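PDB 5OYN: D-xylonate dehydratase from Caulobacter crescentus, which catalyses the dehydration of D-xylonate to 2-dehydro-3-deoxy-D-arabinonate, and of D-gluconate with similar efficiency, using a [2Fe-2S] cluster and magnesium. Local coordinates for residues Trp180-Lys185 / Gly189-Glu194; Lys415-Gln420 / Met488-Leu493. All coordinates share one frame; numbering follows the deposited sequence.

Contact 1: residues Trp180-Lys185 / Gly189-Glu194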
ATOM      1  N   TRP A 180     -33.969  -6.663 -10.022  1.00 61.36           N
ATOM      2  CA  TRP A 180     -35.395  -6.989  -9.937  1.00 58.97           C
ATOM      3  C   TRP A 180     -36.168  -6.472 -11.143  1.00 64.12           C
ATOM      4  O   TRP A 180     -37.084  -7.150 -11.619  1.00 68.44           O
ATOM      5  CB  TRP A 180     -36.000  -6.433  -8.653  1.00 58.55           C
ATOM      6  CG  TRP A 180     -35.036  -6.370  -7.529  1.00 58.23           C
ATOM      7  CD1 TRP A 180     -34.742  -5.278  -6.756  1.00 56.78           C
ATOM      8  CD2 TRP A 180     -34.224  -7.437  -7.043  1.00 54.83           C
ATOM      9  NE1 TRP A 180     -33.790  -5.603  -5.822  1.00 55.54           N
ATOM     10  CE2 TRP A 180     -33.450  -6.922  -5.979  1.00 55.02           C
ATOM     11  CE3 TRP A 180     -34.069  -8.779  -7.402  1.00 58.75           C
ATOM     12  CZ2 TRP A 180     -32.545  -7.708  -5.261  1.00 53.63           C
ATOM     13  CZ3 TRP A 180     -33.152  -9.561  -6.690  1.00 62.02           C
ATOM     14  CH2 TRP A 180     -32.410  -9.022  -5.630  1.00 56.49           C
ATOM     15  N   ARG A 181     -35.831  -5.274 -11.651  1.00 62.84           N
ATOM     16  CA  ARG A 181     -36.473  -4.796 -12.877  1.00 63.27           C
ATOM     17  C   ARG A 181     -36.050  -5.619 -14.083  1.00 64.04           C
ATOM     18  O   ARG A 181     -36.828  -5.789 -15.022  1.00 72.65           O
ATOM     19  CB  ARG A 181     -36.163  -3.316 -13.141  1.00 62.04           C
ATOM     20  CG  ARG A 181     -36.408  -2.407 -11.958  1.00 68.62           C
ATOM     21  CD  ARG A 181     -36.682  -0.951 -12.325  1.00 71.02           C
ATOM     22  NE  ARG A 181     -37.499  -0.340 -11.266  1.00 90.16           N
ATOM     23  CZ  ARG A 181     -37.214   0.801 -10.633  1.00 87.59           C
ATOM     24  NH1 ARG A 181     -36.124   1.503 -10.958  1.00 72.35           N
ATOM     25  NH2 ARG A 181     -38.029   1.245  -9.671  1.00 76.47           N
ATOM     26  N   SER A 182     -34.829  -6.133 -14.089  1.00 65.45           N
ATOM     27  CA  SER A 182     -34.389  -6.889 -15.248  1.00 68.50           C
ATOM     28  C   SER A 182     -34.908  -8.311 -15.226  1.00 69.84           C
ATOM     29  O   SER A 182     -35.003  -8.928 -16.292  1.00 72.24           O
ATOM     30  CB  SER A 182     -32.859  -6.879 -15.351  1.00 63.79           C
ATOM     31  OG  SER A 182     -32.426  -5.654 -15.926  1.00 70.33           O
ATOM     32  N   ARG A 183     -35.228  -8.844 -14.038  1.00 66.77           N
ATOM     33  CA  ARG A 183     -35.902 -10.137 -13.960  1.00 69.21           C
ATOM     34  C   ARG A 183     -37.263 -10.086 -14.649  1.00 70.88           C
ATOM     35  O   ARG A 183     -37.698 -11.076 -15.249  1.00 71.70           O
ATOM     36  CB  ARG A 183     -36.047 -10.571 -12.496  1.00 61.35           C
ATOM     37  CG  ARG A 183     -34.786 -11.181 -11.890  1.00 65.07           C
ATOM     38  CD  ARG A 183     -35.088 -12.336 -10.939  1.00 63.70           C
ATOM     39  NE  ARG A 183     -35.021 -11.948  -9.529  1.00 63.51           N
ATOM     40  CZ  ARG A 183     -34.602 -12.731  -8.528  1.00 68.50           C
ATOM     41  NH1 ARG A 183     -34.196 -13.975  -8.746  1.00 65.03           N
ATOM     42  NH2 ARG A 183     -34.595 -12.271  -7.286  1.00 71.45           N
ATOM     43  N   ARG A 184     -37.928  -8.931 -14.608  1.00 67.40           N
ATOM     44  CA  ARG A 184     -39.247  -8.796 -15.207  1.00 72.22           C
ATOM     45  C   ARG A 184     -39.165  -8.639 -16.718  1.00 75.16           C
ATOM     46  O   ARG A 184     -39.981  -9.211 -17.450  1.00 79.56           O
ATOM     47  CB  ARG A 184     -39.977  -7.608 -14.580  1.00 70.13           C
ATOM     48  CG  ARG A 184     -40.189  -7.787 -13.086  1.00 71.58           C
ATOM     49  CD  ARG A 184     -41.054  -6.693 -12.517  1.00 74.30           C
ATOM     50  NE  ARG A 184     -40.583  -6.248 -11.211  1.00 77.53           N
ATOM     51  CZ  ARG A 184     -40.284  -4.984 -10.925  1.00 78.84           C
ATOM     52  NH1 ARG A 184     -40.412  -4.043 -11.863  1.00 77.50           N
ATOM     53  NH2 ARG A 184     -39.864  -4.661  -9.706  1.00 71.80           N
ATOM     54  N   LYS A 185     -38.189  -7.875 -17.203  1.00 74.27           N
ATOM     55  CA  LYS A 185     -38.075  -7.658 -18.639  1.00 75.71           C
ATOM     56  C   LYS A 185     -37.524  -8.884 -19.356  1.00 75.89           C
ATOM     57  O   LYS A 185     -37.872  -9.132 -20.513  1.00 78.22           O
ATOM     58  CB  LYS A 185     -37.212  -6.428 -18.896  1.00 75.16           C
ATOM     59  CG  LYS A 185     -37.594  -5.249 -18.013  1.00 76.39           C
ATOM     60  CD  LYS A 185     -37.374  -3.928 -18.727  1.00 84.39           C
ATOM     61  CE  LYS A 185     -36.520  -2.985 -17.886  1.00 92.98           C
ATOM     62  NZ  LYS A 185     -37.318  -1.868 -17.305  1.00 87.78           N
ATOM     63  N   GLY A 189     -39.677 -11.036 -22.146  1.00 86.10           N
ATOM     64  CA  GLY A 189     -39.006 -11.140 -23.431  1.00 82.36           C
ATOM     65  C   GLY A 189     -38.612  -9.814 -24.040  1.00 88.32           C
ATOM     66  O   GLY A 189     -38.589  -9.688 -25.269  1.00 92.02           O
ATOM     67  N   GLU A 190     -38.298  -8.817 -23.213  1.00 88.23           N
ATOM     68  CA  GLU A 190     -37.891  -7.504 -23.698  1.00 86.95           C
ATOM     69  C   GLU A 190     -36.386  -7.242 -23.589  1.00 88.60           C
ATOM     70  O   GLU A 190     -35.910  -6.265 -24.178  1.00 91.58           O
ATOM     71  CB  GLU A 190     -38.666  -6.405 -22.952  1.00 85.97           C
ATOM     72  CG  GLU A 190     -40.171  -6.423 -23.222  1.00 89.73           C
ATOM     73  CD  GLU A 190     -40.960  -5.579 -22.236  1.00 98.34           C
ATOM     74  OE1 GLU A 190     -40.339  -5.022 -21.298  1.00 93.82           O
ATOM     75  OE2 GLU A 190     -42.199  -5.480 -22.398  1.00 92.57           O
ATOM     76  N   ILE A 191     -35.631  -8.069 -22.851  1.00 84.10           N
ATOM     77  CA  ILE A 191     -34.170  -8.012 -22.834  1.00 84.35           C
ATOM     78  C   ILE A 191     -33.630  -9.433 -22.910  1.00 89.62           C
ATOM     79  O   ILE A 191     -34.317 -10.401 -22.570  1.00 88.00           O
ATOM     80  CB  ILE A 191     -33.574  -7.307 -21.586  1.00 85.94           C
ATOM     81  CG1 ILE A 191     -33.455  -8.295 -20.412  1.00 85.47           C
ATOM     82  CG2 ILE A 191     -34.344  -6.030 -21.232  1.00 84.34           C
ATOM     83  CD1 ILE A 191     -32.538  -7.836 -19.284  1.00 81.04           C
ATOM     84  N   THR A 192     -32.373  -9.550 -23.359  1.00 83.90           N
ATOM     85  CA  THR A 192     -31.725 -10.844 -23.489  1.00 84.46           C
ATOM     86  C   THR A 192     -30.840 -11.112 -22.276  1.00 85.49           C
ATOM     87  O   THR A 192     -30.795 -10.329 -21.322  1.00 85.38           O
ATOM     88  CB  THR A 192     -30.910 -10.936 -24.777  1.00 86.91           C
ATOM     89  OG1 THR A 192     -30.564 -12.311 -25.003  1.00 91.28           O
ATOM     90  CG2 THR A 192     -29.629 -10.090 -24.669  1.00 84.36           C
ATOM     91  N   GLU A 193     -30.113 -12.229 -22.314  1.00 85.55           N
ATOM     92  CA  GLU A 193     -29.325 -12.642 -21.162  1.00 89.81           C
ATOM     93  C   GLU A 193     -28.002 -11.890 -21.046  1.00 90.69           C
ATOM     94  O   GLU A 193     -27.405 -11.879 -19.961  1.00 88.97           O
ATOM     95  CB  GLU A 193     -29.079 -14.152 -21.216  1.00 89.22           C
ATOM     96  CG  GLU A 193     -30.331 -14.945 -21.576  1.00 94.54           C
ATOM     97  CD  GLU A 193     -30.338 -16.352 -20.998  1.00101.58           C
ATOM     98  OE1 GLU A 193     -31.443 -16.925 -20.856  1.00107.28           O
ATOM     99  OE2 GLU A 193     -29.247 -16.890 -20.697  1.00 95.57           O
ATOM    100  N   GLU A 194     -27.533 -11.251 -22.120  1.00 88.09           N
ATOM    101  CA  GLU A 194     -26.346 -10.419 -21.984  1.00 87.59           C
ATOM    102  C   GLU A 194     -26.676  -8.975 -21.623  1.00 88.34           C
ATOM    103  O   GLU A 194     -25.912  -8.359 -20.874  1.00 92.39           O
ATOM    104  CB  GLU A 194     -25.490 -10.476 -23.256  1.00 90.66           C
ATOM    105  CG  GLU A 194     -24.093  -9.814 -23.125  1.00102.37           C
ATOM    106  CD  GLU A 194     -23.060 -10.625 -22.298  1.00105.85           C
ATOM    107  OE1 GLU A 194     -23.414 -11.687 -21.724  1.00 97.73           O
ATOM    108  OE2 GLU A 194     -21.882 -10.182 -22.223  1.00102.54           O
TER
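The carbonyl oxygen of Lys185, in the last turn of helix 177-187, accepts backbone N-H groups from the chain as it turns back past the helix end. Glu190 N donates to Lys185 O at 2.8 Å, nearly straight at the hydrogen (162°), and Ile191 N adds a weak bond to the same oxygen at 3.4 Å. Gly189 N also comes near this oxygen, but at too poor an angle to bond. Just before these donors, Gly189 takes positive phi (62°), a conformation that costs a residue without a side chain little, and the helix stops there.

Beyond the turn, Ile191 folds back over the helix. Its CG2 lies 3.7 Å from Lys185 CB, while CD1 reaches 4.0 Å from Ser182 OG, one turn earlier. Chi1 of 84° sets CG1 between the backbone N and the carbonyl carbon, and from there CD1 extends to Ser182. A branched aliphatic residue suits this place because its two arms can touch successive turns; Phe196 of helix 193-202 packs against both Ile191 and Ser182. Small Ser182 leaves room for the isoleucine methyl, and its hydroxyl is weakly bonded to Val178 O. Glu190 and Lys185 meet through OE1 and the aliphatic CD, 4.1 Å apart, their charged ends not in contact.

Positive phi at Gly189 and the bond from Glu190 N back to Lys185 O, five residues earlier, belong to a Schellman motif, which ends helix 177-187 and leads into helix 193-202.

Contact 2: residues Lys415-Gln420 / Met488-Leu493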
ATOM      1  N   LYS A 415     -54.434   0.950  -7.141  1.00 75.76           N
ATOM      2  CA  LYS A 415     -55.712   0.848  -7.847  1.00 75.19           C
ATOM      3  C   LYS A 415     -56.251  -0.576  -7.875  1.00 73.12           C
ATOM      4  O   LYS A 415     -57.464  -0.776  -7.821  1.00 80.05           O
ATOM      5  CB  LYS A 415     -55.566   1.364  -9.280  1.00 75.97           C
ATOM      6  CG  LYS A 415     -55.809   2.859  -9.431  1.00 82.74           C
ATOM      7  CD  LYS A 415     -55.582   3.319 -10.868  1.00 89.38           C
ATOM      8  CE  LYS A 415     -54.746   4.598 -10.914  1.00 95.36           C
ATOM      9  NZ  LYS A 415     -53.861   4.660 -12.122  1.00 97.49           N
ATOM     10  N   ARG A 416     -55.379  -1.576  -7.953  1.00 73.68           N
ATOM     11  CA  ARG A 416     -55.851  -2.942  -8.134  1.00 75.93           C
ATOM     12  C   ARG A 416     -56.392  -3.549  -6.840  1.00 77.68           C
ATOM     13  O   ARG A 416     -57.412  -4.249  -6.865  1.00 80.15           O
ATOM     14  CB  ARG A 416     -54.728  -3.817  -8.703  1.00 78.11           C
ATOM     15  CG  ARG A 416     -55.193  -5.203  -9.139  1.00 79.11           C
ATOM     16  CD  ARG A 416     -54.061  -6.073  -9.666  1.00 84.37           C
ATOM     17  NE  ARG A 416     -53.137  -5.336 -10.521  1.00 94.09           N
ATOM     18  CZ  ARG A 416     -53.353  -5.101 -11.811  1.00 97.55           C
ATOM     19  NH1 ARG A 416     -54.465  -5.551 -12.389  1.00 93.91           N
ATOM     20  NH2 ARG A 416     -52.459  -4.418 -12.523  1.00 91.64           N
ATOM     21  N   TYR A 417     -55.736  -3.306  -5.708  1.00 77.53           N
ATOM     22  CA  TYR A 417     -56.092  -4.009  -4.479  1.00 74.91           C
ATOM     23  C   TYR A 417     -56.615  -3.108  -3.376  1.00 75.57           C
ATOM     24  O   TYR A 417     -57.584  -3.470  -2.701  1.00 78.72           O
ATOM     25  CB  TYR A 417     -54.888  -4.792  -3.942  1.00 70.16           C
ATOM     26  CG  TYR A 417     -54.228  -5.688  -4.961  1.00 75.65           C
ATOM     27  CD1 TYR A 417     -54.735  -6.955  -5.238  1.00 72.71           C
ATOM     28  CD2 TYR A 417     -53.085  -5.269  -5.643  1.00 76.50           C
ATOM     29  CE1 TYR A 417     -54.125  -7.780  -6.173  1.00 75.01           C
ATOM     30  CE2 TYR A 417     -52.465  -6.085  -6.574  1.00 72.19           C
ATOM     31  CZ  TYR A 417     -52.986  -7.336  -6.835  1.00 75.40           C
ATOM     32  OH  TYR A 417     -52.369  -8.135  -7.766  1.00 71.23           O
ATOM     33  N   LEU A 418     -55.997  -1.955  -3.150  1.00 75.72           N
ATOM     34  CA  LEU A 418     -56.361  -1.115  -2.021  1.00 76.11           C
ATOM     35  C   LEU A 418     -57.394  -0.057  -2.380  1.00 75.45           C
ATOM     36  O   LEU A 418     -57.534   0.925  -1.642  1.00 72.04           O
ATOM     37  CB  LEU A 418     -55.116  -0.446  -1.440  1.00 72.71           C
ATOM     38  CG  LEU A 418     -53.809  -1.229  -1.526  1.00 72.78           C
ATOM     39  CD1 LEU A 418     -52.658  -0.372  -1.019  1.00 68.78           C
ATOM     40  CD2 LEU A 418     -53.884  -2.548  -0.758  1.00 68.67           C
ATOM     41  N   SER A 419     -58.126  -0.232  -3.486  1.00 72.17           N
ATOM     42  CA  SER A 419     -58.975   0.845  -3.988  1.00 84.31           C
ATOM     43  C   SER A 419     -60.446   0.449  -4.177  1.00 83.22           C
ATOM     44  O   SER A 419     -61.165   1.127  -4.924  1.00 70.54           O
ATOM     45  CB  SER A 419     -58.397   1.383  -5.301  1.00 75.88           C
ATOM     46  OG  SER A 419     -57.501   2.453  -5.057  1.00 78.66           O
ATOM     47  N   GLN A 420     -60.929  -0.611  -3.507  1.00 83.49           N
ATOM     48  CA  GLN A 420     -62.304  -0.855  -3.951  1.00 93.89           C
ATOM     49  C   GLN A 420     -63.296  -0.021  -3.131  1.00 94.05           C
ATOM     50  O   GLN A 420     -63.085   0.195  -1.934  1.00 89.08           O
ATOM     51  CB  GLN A 420     -62.656  -2.341  -3.862  1.00 91.73           C
ATOM     52  CG  GLN A 420     -63.302  -2.782  -2.561  1.00 96.88           C
ATOM     53  CD  GLN A 420     -63.592  -4.270  -2.529  1.00100.38           C
ATOM     54  OE1 GLN A 420     -63.747  -4.867  -1.457  1.00100.27           O
ATOM     55  NE2 GLN A 420     -63.666  -4.882  -3.710  1.00 97.11           N
ATOM     56  N   MET A 488     -47.438  -5.970 -13.146  1.00 72.55           N
ATOM     57  CA  MET A 488     -46.021  -5.956 -12.800  1.00 75.24           C
ATOM     58  C   MET A 488     -45.746  -6.548 -11.425  1.00 72.13           C
ATOM     59  O   MET A 488     -44.649  -7.063 -11.189  1.00 73.85           O
ATOM     60  CB  MET A 488     -45.479  -4.528 -12.886  1.00 76.13           C
ATOM     61  CG  MET A 488     -45.453  -3.971 -14.305  1.00 80.55           C
ATOM     62  SD  MET A 488     -44.915  -5.210 -15.510  1.00 88.30           S
ATOM     63  CE  MET A 488     -43.176  -5.338 -15.089  1.00 70.97           C
ATOM     64  N   SER A 489     -46.709  -6.498 -10.513  1.00 71.12           N
ATOM     65  CA  SER A 489     -46.504  -7.062  -9.191  1.00 71.18           C
ATOM     66  C   SER A 489     -47.813  -7.636  -8.663  1.00 73.90           C
ATOM     67  O   SER A 489     -48.892  -7.096  -8.929  1.00 72.76           O
ATOM     68  CB  SER A 489     -45.959  -6.011  -8.220  1.00 66.25           C
ATOM     69  OG  SER A 489     -46.654  -4.786  -8.352  1.00 75.11           O
ATOM     70  N   LEU A 490     -47.702  -8.743  -7.938  1.00 64.39           N
ATOM     71  CA  LEU A 490     -48.758  -9.259  -7.095  1.00 69.22           C
ATOM     72  C   LEU A 490     -48.365  -9.114  -5.635  1.00 68.43           C
ATOM     73  O   LEU A 490     -47.187  -8.911  -5.318  1.00 65.93           O
ATOM     74  CB  LEU A 490     -49.068 -10.729  -7.415  1.00 68.91           C
ATOM     75  CG  LEU A 490     -49.363 -11.002  -8.890  1.00 73.15           C
ATOM     76  CD1 LEU A 490     -49.168 -12.478  -9.202  1.00 67.11           C
ATOM     77  CD2 LEU A 490     -50.763 -10.505  -9.306  1.00 69.02           C
ATOM     78  N   PRO A 491     -49.331  -9.158  -4.718  1.00 68.18           N
ATOM     79  CA  PRO A 491     -48.990  -9.069  -3.299  1.00 63.98           C
ATOM     80  C   PRO A 491     -48.086 -10.221  -2.892  1.00 65.06           C
ATOM     81  O   PRO A 491     -48.135 -11.315  -3.462  1.00 63.65           O
ATOM     82  CB  PRO A 491     -50.348  -9.127  -2.590  1.00 68.22           C
ATOM     83  CG  PRO A 491     -51.350  -9.447  -3.646  1.00 74.05           C
ATOM     84  CD  PRO A 491     -50.776  -8.997  -4.939  1.00 70.28           C
ATOM     85  N   THR A 492     -47.230  -9.949  -1.912  1.00 64.27           N
ATOM     86  CA  THR A 492     -46.151 -10.855  -1.556  1.00 63.74           C
ATOM     87  C   THR A 492     -46.071 -10.936  -0.046  1.00 63.96           C
ATOM     88  O   THR A 492     -46.308  -9.945   0.655  1.00 67.37           O
ATOM     89  CB  THR A 492     -44.799 -10.394  -2.140  1.00 66.68           C
ATOM     90  OG1 THR A 492     -44.714  -8.960  -2.100  1.00 69.20           O
ATOM     91  CG2 THR A 492     -44.638 -10.866  -3.583  1.00 64.61           C
ATOM     92  N   LEU A 493     -45.756 -12.133   0.450  1.00 58.40           N
ATOM     93  CA  LEU A 493     -45.664 -12.355   1.884  1.00 58.54           C
ATOM     94  C   LEU A 493     -44.770 -13.560   2.138  1.00 58.88           C
ATOM     95  O   LEU A 493     -44.807 -14.529   1.377  1.00 59.14           O
ATOM     96  CB  LEU A 493     -47.056 -12.570   2.491  1.00 63.74           C
ATOM     97  CG  LEU A 493     -47.125 -13.137   3.909  1.00 60.44           C
ATOM     98  CD1 LEU A 493     -48.223 -12.437   4.649  1.00 68.37           C
ATOM     99  CD2 LEU A 493     -47.394 -14.632   3.877  1.00 62.13           C
TER
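The ring of Tyr417 is held between Arg416 and Pro491, one on each face. Arg416 CG, from the neighbouring residue, sits 3.8 Å above the ring centre. On the opposite face Pro491 CG lies 4.1 Å above the plane, displaced toward the rim, and its CD comes to 3.4 Å from Tyr417 CZ. At the edge, near the ring plane, is Ser489 O, 3.8 Å from Tyr417 OH but not bonded to it.

Chi1 of -51° leaves Tyr417 CG beside the backbone N, and from the end of helix 411-417 the ring reaches across to the chain leading into strand 492-494. Leu490 approaches the phenol end through one branch, CD2, 3.3 Å from Tyr417 OH. Proline suits the ring face because its compact, rigid CH2 groups can lie against aromatic carbons. Phe413 and Phe427 also meet the tyrosine, their planes turned about 50° from its own, and both touch Pro491.

Across the two segments the contact is mainly van der Waals, with no hydrogen bonds. Tyrosine fits here by combining a broad hydrophobic ring with a polar end: its buried hydroxyl is hydrogen-bonded to Glu453 O, so the ring can pack among aliphatic and aromatic groups while its oxygen keeps a polar partner.

In the fold
Contact 1 lies at the surface and contact 2 is buried, and their chemistry differs accordingly. In 180-185/189-194 a helix end is closed by backbone bonds between neighbours in sequence, with charged chains around it; Arg183 pairs with Asp31 of a second subunit, and Glu194 with Arg51 of that subunit. In 415-420/488-493, segments far apart in sequence meet mainly through side chains, with no hydrogen bond between them, joining helix 411-417 to the approach to strand 492-494 of the mixed sheet. The two share no helix or strand, one belonging to the N-terminal part of the dehydratase and the other to the C-terminal part. Their centres are about 22 Å apart, yet they touch where Arg184 CD packs on Met488 CE at 3.6 Å.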